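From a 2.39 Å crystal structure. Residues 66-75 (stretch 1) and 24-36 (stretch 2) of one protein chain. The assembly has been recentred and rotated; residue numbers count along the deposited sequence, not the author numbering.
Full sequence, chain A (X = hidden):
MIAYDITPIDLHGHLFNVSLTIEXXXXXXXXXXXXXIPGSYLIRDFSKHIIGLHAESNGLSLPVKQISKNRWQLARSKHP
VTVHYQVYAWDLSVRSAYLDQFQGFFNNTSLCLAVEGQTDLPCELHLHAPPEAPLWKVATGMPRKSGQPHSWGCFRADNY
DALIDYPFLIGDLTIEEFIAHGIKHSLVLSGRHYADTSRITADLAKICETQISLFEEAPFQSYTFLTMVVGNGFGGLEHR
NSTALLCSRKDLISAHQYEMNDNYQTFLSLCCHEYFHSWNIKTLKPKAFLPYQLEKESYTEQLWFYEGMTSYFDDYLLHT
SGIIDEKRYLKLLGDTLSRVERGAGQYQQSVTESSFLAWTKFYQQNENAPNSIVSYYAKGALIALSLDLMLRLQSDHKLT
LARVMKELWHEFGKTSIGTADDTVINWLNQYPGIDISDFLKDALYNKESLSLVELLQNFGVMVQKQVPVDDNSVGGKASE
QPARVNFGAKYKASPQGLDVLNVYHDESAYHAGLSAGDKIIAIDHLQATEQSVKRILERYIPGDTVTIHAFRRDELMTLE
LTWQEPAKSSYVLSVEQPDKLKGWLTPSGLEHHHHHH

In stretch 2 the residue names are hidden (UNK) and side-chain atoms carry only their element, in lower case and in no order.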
# COMPACT_ATOMS: atom_id res chain seq x y z
N GLN A 66 -13.78 10.26 -29.96
CA GLN A 66 -13.57 10.29 -28.52
C GLN A 66 -14.48 11.39 -27.99
O GLN A 66 -14.38 12.54 -28.42
CB GLN A 66 -12.10 10.60 -28.21
CG GLN A 66 -11.72 10.38 -26.76
CD GLN A 66 -10.22 10.26 -26.54
OE1 GLN A 66 -9.43 10.34 -27.48
NE2 GLN A 66 -9.83 10.07 -25.29
N ILE A 67 -15.38 11.05 -27.07
CA ILE A 67 -16.30 12.05 -26.56
C ILE A 67 -15.95 12.64 -25.20
O ILE A 67 -16.55 13.63 -24.79
CB ILE A 67 -17.76 11.53 -26.55
CG1 ILE A 67 -17.87 10.26 -25.72
CG2 ILE A 67 -18.21 11.26 -27.99
CD1 ILE A 67 -19.30 9.87 -25.42
N SER A 68 -15.00 12.03 -24.51
CA SER A 68 -14.54 12.55 -23.22
C SER A 68 -13.10 12.07 -23.00
O SER A 68 -12.51 11.44 -23.88
CB SER A 68 -15.44 12.08 -22.07
OG SER A 68 -15.16 10.74 -21.70
N LYS A 69 -12.53 12.37 -21.84
CA LYS A 69 -11.16 11.97 -21.57
C LYS A 69 -10.93 10.46 -21.58
O LYS A 69 -9.83 10.01 -21.87
CB LYS A 69 -10.69 12.52 -20.23
CG LYS A 69 -11.33 11.86 -19.01
CD LYS A 69 -10.81 12.50 -17.72
CE LYS A 69 -11.39 11.83 -16.50
NZ LYS A 69 -10.81 12.38 -15.25
N ASN A 70 -11.97 9.69 -21.29
CA ASN A 70 -11.84 8.24 -21.24
C ASN A 70 -12.98 7.49 -21.92
O ASN A 70 -13.22 6.32 -21.62
CB ASN A 70 -11.80 7.81 -19.78
CG ASN A 70 -13.17 7.86 -19.15
OD1 ASN A 70 -13.95 8.78 -19.42
ND2 ASN A 70 -13.47 6.89 -18.30
N ARG A 71 -13.69 8.13 -22.84
CA ARG A 71 -14.81 7.47 -23.49
C ARG A 71 -14.87 7.69 -25.00
O ARG A 71 -14.70 8.82 -25.48
CB ARG A 71 -16.12 7.93 -22.83
CG ARG A 71 -17.37 7.15 -23.24
CD ARG A 71 -18.57 7.53 -22.37
NE ARG A 71 -18.42 7.06 -21.00
CZ ARG A 71 -18.91 5.92 -20.53
NH1 ARG A 71 -19.59 5.12 -21.33
NH2 ARG A 71 -18.68 5.57 -19.27
N TRP A 72 -15.11 6.60 -25.72
CA TRP A 72 -15.22 6.65 -27.18
C TRP A 72 -16.60 6.17 -27.62
O TRP A 72 -17.24 5.39 -26.92
CB TRP A 72 -14.14 5.76 -27.82
CG TRP A 72 -12.76 6.32 -27.76
CD1 TRP A 72 -12.10 7.00 -28.74
CD2 TRP A 72 -11.86 6.25 -26.65
NE1 TRP A 72 -10.85 7.36 -28.31
CE2 TRP A 72 -10.67 6.91 -27.02
CE3 TRP A 72 -11.95 5.69 -25.36
CZ2 TRP A 72 -9.58 7.03 -26.17
CZ3 TRP A 72 -10.86 5.81 -24.51
CH2 TRP A 72 -9.69 6.47 -24.92
N GLN A 73 -17.04 6.65 -28.78
CA GLN A 73 -18.33 6.25 -29.34
C GLN A 73 -18.14 5.74 -30.76
O GLN A 73 -17.57 6.44 -31.61
CB GLN A 73 -19.30 7.43 -29.33
CG GLN A 73 -20.73 7.04 -29.68
CD GLN A 73 -21.71 8.20 -29.55
OE1 GLN A 73 -21.60 9.21 -30.25
NE2 GLN A 73 -22.67 8.06 -28.65
N LEU A 74 -18.61 4.52 -31.01
CA LEU A 74 -18.48 3.87 -32.31
C LEU A 74 -19.67 4.14 -33.23
O LEU A 74 -20.80 4.31 -32.76
CB LEU A 74 -18.38 2.35 -32.14
CG LEU A 74 -17.18 1.71 -31.45
CD1 LEU A 74 -17.51 0.26 -31.13
CD2 LEU A 74 -15.94 1.80 -32.34
N ALA A 75 -19.41 4.17 -34.53
CA ALA A 75 -20.49 4.36 -35.49
C ALA A 75 -21.26 3.04 -35.48
O ALA A 75 -20.73 2.00 -35.08
CB ALA A 75 -19.92 4.64 -36.87
N UNK A 24 -21.27 -8.14 -31.04
CA UNK A 24 -22.44 -7.32 -31.33
C UNK A 24 -22.42 -6.02 -30.53
O UNK A 24 -22.46 -6.03 -29.29
n UNK A 24 -26.75 -8.61 -32.47
o UNK A 24 -26.70 -8.49 -30.23
c UNK A 24 -26.22 -8.20 -31.32
c UNK A 24 -24.98 -7.35 -31.42
c UNK A 24 -23.72 -8.09 -31.01
N UNK A 25 -22.36 -4.90 -31.25
CA UNK A 25 -22.35 -3.59 -30.62
C UNK A 25 -23.77 -3.05 -30.59
O UNK A 25 -24.62 -3.51 -31.35
o UNK A 25 -21.98 -2.46 -32.73
c UNK A 25 -20.04 -3.15 -31.50
c UNK A 25 -21.46 -2.62 -31.41
N UNK A 26 -24.04 -2.10 -29.70
CA UNK A 26 -25.37 -1.50 -29.63
C UNK A 26 -25.35 -0.24 -30.48
O UNK A 26 -24.31 0.11 -31.03
o UNK A 26 -26.10 -3.47 -27.66
c UNK A 26 -25.69 -2.38 -27.27
n UNK A 26 -25.22 -2.18 -26.05
c UNK A 26 -25.73 -1.16 -28.18
N UNK A 27 -26.48 0.43 -30.60
CA UNK A 27 -26.54 1.65 -31.41
C UNK A 27 -25.62 2.69 -30.80
O UNK A 27 -25.79 3.05 -29.63
c UNK A 27 -29.01 1.13 -31.22
c UNK A 27 -27.96 2.20 -31.46
o UNK A 27 -29.24 0.79 -30.04
o UNK A 27 -29.58 0.64 -32.21
N UNK A 28 -24.66 3.17 -31.57
CA UNK A 28 -23.72 4.17 -31.07
C UNK A 28 -23.07 3.62 -29.80
O UNK A 28 -23.15 4.22 -28.73
c UNK A 28 -24.46 5.48 -30.77
o UNK A 28 -23.58 7.38 -32.88
c UNK A 28 -24.48 6.54 -33.09
c UNK A 28 -25.30 6.04 -31.91
o UNK A 28 -24.74 6.11 -34.24
N UNK A 29 -22.45 2.45 -29.93
CA UNK A 29 -21.78 1.76 -28.82
C UNK A 29 -20.66 2.60 -28.23
O UNK A 29 -19.87 3.22 -28.96
c UNK A 29 -20.43 -0.38 -28.28
n UNK A 29 -21.06 -0.55 -25.95
c UNK A 29 -21.30 -0.98 -27.19
c UNK A 29 -21.22 0.42 -29.32
o UNK A 29 -22.16 -1.82 -27.44
N UNK A 30 -20.57 2.61 -26.91
CA UNK A 30 -19.53 3.36 -26.22
C UNK A 30 -18.49 2.46 -25.57
O UNK A 30 -18.80 1.36 -25.12
c UNK A 30 -20.13 4.29 -25.16
o UNK A 30 -21.41 6.00 -23.46
o UNK A 30 -22.26 7.29 -25.03
c UNK A 30 -21.59 6.30 -24.66
c UNK A 30 -20.95 5.43 -25.73
N UNK A 31 -17.26 2.94 -25.53
CA UNK A 31 -16.14 2.23 -24.93
C UNK A 31 -15.54 3.19 -23.90
O UNK A 31 -15.40 4.39 -24.17
c UNK A 31 -15.60 1.22 -27.28
c UNK A 31 -14.50 1.21 -28.34
c UNK A 31 -16.05 -0.18 -26.96
c UNK A 31 -15.09 1.90 -26.00
N UNK A 32 -15.20 2.68 -22.72
CA UNK A 32 -14.61 3.54 -21.70
C UNK A 32 -13.49 2.85 -20.92
O UNK A 32 -13.40 1.62 -20.87
c UNK A 32 -16.99 1.41 -18.38
c UNK A 32 -16.40 2.95 -19.96
c UNK A 32 -17.51 2.28 -20.36
c UNK A 32 -15.00 2.67 -17.77
c UNK A 32 -14.95 1.92 -16.59
n UNK A 32 -17.88 1.35 -19.42
c UNK A 32 -15.92 0.93 -16.31
c UNK A 32 -15.68 4.04 -20.72
c UNK A 32 -16.04 2.41 -18.69
c UNK A 32 -16.94 0.66 -17.19
N UNK A 33 -12.64 3.67 -20.30
CA UNK A 33 -11.53 3.15 -19.52
C UNK A 33 -11.59 3.69 -18.10
O UNK A 33 -11.86 4.87 -17.88
c UNK A 33 -9.00 2.75 -19.63
c UNK A 33 -10.20 3.54 -20.16
c UNK A 33 -9.12 1.31 -20.12
c UNK A 33 -7.68 3.37 -20.11
N UNK A 34 -11.35 2.82 -17.11
CA UNK A 34 -11.39 3.25 -15.71
C UNK A 34 -10.50 4.47 -15.50
O UNK A 34 -9.43 4.58 -16.11
c UNK A 34 -11.01 1.40 -17.22
c UNK A 34 -10.87 2.03 -14.96
c UNK A 34 -11.32 0.89 -15.82
N UNK A 35 -10.92 5.39 -14.63
CA UNK A 35 -10.12 6.57 -14.36
C UNK A 35 -9.26 6.36 -13.11
O UNK A 35 -8.44 7.21 -12.76
c UNK A 35 -10.99 7.81 -14.23
o UNK A 35 -10.74 8.29 -16.54
n UNK A 35 -12.74 8.74 -15.62
c UNK A 35 -11.48 8.30 -15.56
N UNK A 36 -9.46 5.22 -12.45
CA UNK A 36 -8.67 4.84 -11.28
C UNK A 36 -8.74 3.33 -11.10
O UNK A 36 -9.66 2.69 -11.60
c UNK A 36 -10.20 3.60 -7.55
c UNK A 36 -10.55 5.22 -9.56
n UNK A 36 -12.79 5.25 -9.35
c UNK A 36 -11.72 5.73 -10.07
c UNK A 36 -12.30 2.96 -6.49
c UNK A 36 -12.33 4.43 -8.35
c UNK A 36 -13.03 3.72 -7.37
c UNK A 36 -10.92 4.38 -8.46
c UNK A 36 -10.90 2.88 -6.57
c UNK A 36 -9.16 5.55 -10.01

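Position 24 has three side-chain carbons in a chain, the last carrying one oxygen and one nitrogen. It lies out of reach of stretch 1. An amide on three carbons is Gln24.

Position 25 has one carbon carrying an oxygen and a carbon. The outer carbon is 4.3 Å from Leu74 CD1. The beta branch with a hydroxyl makes it Thr25.

Position 26 has two carbons, the second with one oxygen and one nitrogen. It touches nothing on stretch 1. This short amide is Asn26.

Position 27 has two carbons, the second with two oxygens, and points away from stretch 1. It is a carboxylate, Asp27, and is poorly ordered.

Position 28 has three carbons, the third with two oxygens. One of these oxygens is 3.8 Å from Gln73 OE1. Its CA makes a CA-H...O contact of 3.4 Å with Leu74 O. The longer carboxylate is Glu28, also poorly ordered.

Position 29 has three carbons ending in one oxygen and one nitrogen. The chain starts sideways and its end leads away from stretch 1. It is Gln29. Its amide bonds within its own stretch and elsewhere in the structure: Asn26 N donates to Gln29 OE1 at 3.0 Å, and Gln29 NE2 donates to the backbone O of position 30 at 3.1 Å.

Position 30 has three carbons, the third with two oxygens. One oxygen is 2.9 Å from Arg71 NH1, and the other is 3.9 Å from Ile67 CD1. The residue is Glu30, and the approach of its OE1 to Arg71 NH1 is a hydrogen-bonded salt bridge.

Position 31 has four carbons, forked at the second. It is buried, with CB 4.4 Å from Trp72 CB. One carbon of the fork is 4.1 Å from Leu74 CG. The fork identifies Leu31.

Position 32 has one carbon, then fused five- and six-membered rings with eight carbons and one nitrogen. Arg71 NH2 lies over one face of the rings, 3.5 Å from the ring carbon that joins CB. The indole is Trp32.

Position 33 has four carbons, again forked at the second. Here the backbone does the bonding: its N donates to Asn70 O at 3.0 Å, and its O accepts from Asn70 ND2 at 2.6 Å. It is Leu33.

Position 34 has three carbons closing a ring onto the backbone N, which makes it Pro34. It points away.

Position 35 has two carbons, the second with one oxygen and one nitrogen. Its nitrogen is 3.5 Å from Lys69 CE. It is Asn35.

Position 36 has one carbon and an indole of eight carbons and one nitrogen. It is Trp36, out of reach.

The contact is an antiparallel strand pairing. Leu31 N donates to Trp72 O at 2.8 Å, and Trp72 N to Leu31 O at 2.7 Å. Leu74 N extends the ladder to Gln29 O at 2.7 Å. Side chains alternate between faces: Arg71, Gln73, Glu30 and Trp32 share one, where charge pairing and indole packing hold the arginine. Trp72 and Leu31 share the other, an apolar one.

Stretch 2 24-36: QTNDEQELWLPNW
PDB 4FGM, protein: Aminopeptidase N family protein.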